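PDB 3MZO: Lin2634 protein from Listeria innocua, which is a calcium-binding HD-domain phosphohydrolase of the YfbR-like family that hydrolyses phosphate esters, perhaps those of nucleotides. Local coordinates for the interface of chains A and B. Residues are numbered along the deposited sequence; one frame, centred on the assembly and turned at random. Chains: chain A/B, Lin2634 protein.

The interface of chains A and B. Residues chain A 41, 44-45, 140, 144, 181, 186; chain B 4, 8, 113, 117.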
# COMPACT_ATOMS: atom_id res chain seq x y z
N ILE A 41 -5.97 -3.20 24.89
CA ILE A 41 -6.03 -4.54 25.53
C ILE A 41 -5.67 -4.33 27.04
O ILE A 41 -6.39 -4.78 27.91
CB ILE A 41 -5.04 -5.54 24.84
CG1 ILE A 41 -5.54 -5.95 23.44
CG2 ILE A 41 -4.79 -6.84 25.72
CD1 ILE A 41 -4.47 -6.55 22.48
N PHE A 44 -8.49 -2.82 28.96
CA PHE A 44 -9.48 -3.83 29.33
C PHE A 44 -9.03 -4.65 30.56
O PHE A 44 -9.77 -4.82 31.51
CB PHE A 44 -9.79 -4.78 28.18
CG PHE A 44 -10.62 -5.96 28.60
CD1 PHE A 44 -11.97 -5.81 28.85
CD2 PHE A 44 -10.05 -7.20 28.81
CE1 PHE A 44 -12.73 -6.85 29.29
CE2 PHE A 44 -10.83 -8.27 29.25
CZ PHE A 44 -12.18 -8.08 29.48
N PHE A 45 -7.79 -5.11 30.56
CA PHE A 45 -7.36 -5.96 31.66
C PHE A 45 -7.30 -5.20 32.97
O PHE A 45 -7.51 -5.79 34.03
CB PHE A 45 -6.03 -6.62 31.34
CG PHE A 45 -6.12 -7.75 30.35
CD1 PHE A 45 -7.08 -8.73 30.45
CD2 PHE A 45 -5.17 -7.85 29.32
CE1 PHE A 45 -7.12 -9.79 29.52
CE2 PHE A 45 -5.22 -8.90 28.41
CZ PHE A 45 -6.21 -9.85 28.50
N VAL A 140 -1.02 -10.90 24.03
CA VAL A 140 -2.38 -10.97 23.46
C VAL A 140 -2.42 -10.34 22.05
O VAL A 140 -3.00 -10.93 21.12
CB VAL A 140 -3.47 -10.42 24.41
CG1 VAL A 140 -4.78 -10.34 23.68
CG2 VAL A 140 -3.64 -11.37 25.70
N TYR A 144 -3.31 -12.40 18.61
CA TYR A 144 -4.31 -11.95 17.65
C TYR A 144 -3.74 -11.72 16.28
O TYR A 144 -4.37 -12.09 15.29
CB TYR A 144 -5.05 -10.69 18.16
CG TYR A 144 -6.23 -11.11 18.98
CD1 TYR A 144 -6.06 -11.51 20.32
CD2 TYR A 144 -7.49 -11.17 18.43
CE1 TYR A 144 -7.14 -11.92 21.09
CE2 TYR A 144 -8.59 -11.64 19.18
CZ TYR A 144 -8.40 -11.99 20.51
OH TYR A 144 -9.43 -12.44 21.28
N TYR A 181 -9.71 -14.66 33.18
CA TYR A 181 -10.79 -14.23 32.30
C TYR A 181 -10.49 -14.56 30.82
O TYR A 181 -11.35 -15.07 30.10
CB TYR A 181 -11.04 -12.71 32.47
CG TYR A 181 -12.22 -12.33 31.69
CD1 TYR A 181 -13.49 -12.53 32.20
CD2 TYR A 181 -12.09 -11.88 30.39
CE1 TYR A 181 -14.61 -12.25 31.44
CE2 TYR A 181 -13.21 -11.58 29.64
CZ TYR A 181 -14.46 -11.77 30.16
OH TYR A 181 -15.55 -11.51 29.41
N ILE A 186 -12.35 -15.59 26.56
CA ILE A 186 -11.85 -15.02 25.31
C ILE A 186 -11.30 -16.12 24.41
O ILE A 186 -11.75 -16.27 23.29
CB ILE A 186 -10.79 -13.95 25.60
CG1 ILE A 186 -11.44 -12.83 26.45
CG2 ILE A 186 -10.26 -13.34 24.29
CD1 ILE A 186 -10.44 -11.63 26.84
N ILE B 4 -15.69 -10.16 24.42
CA ILE B 4 -14.51 -9.34 24.35
C ILE B 4 -13.59 -9.77 23.20
O ILE B 4 -12.90 -8.93 22.62
CB ILE B 4 -13.74 -9.33 25.70
CG1 ILE B 4 -14.65 -8.79 26.83
CG2 ILE B 4 -12.49 -8.43 25.63
CD1 ILE B 4 -15.04 -7.32 26.65
N PHE B 8 -11.62 -7.26 20.76
CA PHE B 8 -10.21 -7.35 20.45
C PHE B 8 -9.95 -7.46 18.92
O PHE B 8 -9.03 -6.80 18.40
CB PHE B 8 -9.54 -8.51 21.16
CG PHE B 8 -9.29 -8.29 22.65
CD1 PHE B 8 -9.50 -7.05 23.28
CD2 PHE B 8 -8.78 -9.34 23.40
CE1 PHE B 8 -9.20 -6.89 24.65
CE2 PHE B 8 -8.47 -9.17 24.75
CZ PHE B 8 -8.72 -7.96 25.37
N PHE B 113 -19.36 -5.94 31.14
CA PHE B 113 -18.45 -4.85 30.73
C PHE B 113 -19.11 -3.71 29.97
O PHE B 113 -18.44 -2.77 29.57
CB PHE B 113 -17.27 -5.44 29.92
CG PHE B 113 -16.41 -6.37 30.74
CD1 PHE B 113 -15.59 -5.87 31.76
CD2 PHE B 113 -16.49 -7.74 30.57
CE1 PHE B 113 -14.84 -6.71 32.55
CE2 PHE B 113 -15.72 -8.60 31.34
CZ PHE B 113 -14.91 -8.08 32.34
N TYR B 117 -17.46 0.10 28.95
CA TYR B 117 -17.45 0.54 27.53
C TYR B 117 -18.36 1.71 27.19
O TYR B 117 -18.04 2.52 26.31
CB TYR B 117 -17.67 -0.65 26.55
CG TYR B 117 -16.37 -1.39 26.52
CD1 TYR B 117 -16.12 -2.44 27.40
CD2 TYR B 117 -15.32 -0.91 25.74
CE1 TYR B 117 -14.83 -3.05 27.46
CE2 TYR B 117 -14.04 -1.51 25.79
CZ TYR B 117 -13.81 -2.57 26.64
OH TYR B 117 -12.55 -3.13 26.67
O HOH W 1 -15.83 -12.23 26.69
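The B:Phe8 ring is held on both faces and at an edge: A:Ile41 CG1 rests over the rim of one face, 4.0 Å from CE1 of B:Phe8, its own chain's B:Ile4 CG2 covers the rim of the opposite face, and A:Tyr144 CZ lies at the edge in plane. This is a mainly apolar patch of the interface between two copies of the all-helical HD-domain fold: the N-terminal helix 4-13 of chain B sits in a groove lined by helices 31-51, 129-151 and 177-191 of chain A, B:Phe113 (3-10 helix 111-113) and B:Tyr117 (helix 114-121) extend chain B's side, and a two-fold axis repeats the contact with the chains exchanged. The pair may or may not persist in solution. The CB of B:Phe8 leans on a face of A:Tyr144, 3.7 Å from CZ and offset toward the rim. Deeper in, CE2 of B:Phe8 meets A:Ile186 CD1 at 3.8 Å, with A:Val140 CG1 coming in crosswise against the same CE2, and CZ of B:Phe8 touches A:Phe44 CD2. With CG anti to the carbonyl carbon (chi1 -75°), the phenyl points away from helix 4-13 into this groove, where chain A hides 100 Å² of the residue. A:Phe44 reaches tip to tip toward B:Ile4, whose CG2 sits over the centre of the phenyl, 3.8 Å from its centroid, while B:Ile4 CD1 touches A:Phe44 CE1 at 3.5 Å. That same CE1 corner points into the middle of one face of B:Phe113, the two planes inclined at 63°. A:Tyr181 runs antiparallel past B:Phe113, and the edge atom CE2 of B:Phe113 meets the phenol CZ at 3.6 Å with the planes 80° apart. Crossing A:Phe44 at about a right angle, B:Tyr117 sets its hydroxyl near CB and CD1. Polar linkage comes through water 1, which lies 2.8 Å from the phenol OH of A:Tyr181 and accepts a fairly straight bond from the backbone N of B:Ile4, tying the start of helix 4-13 to chain A.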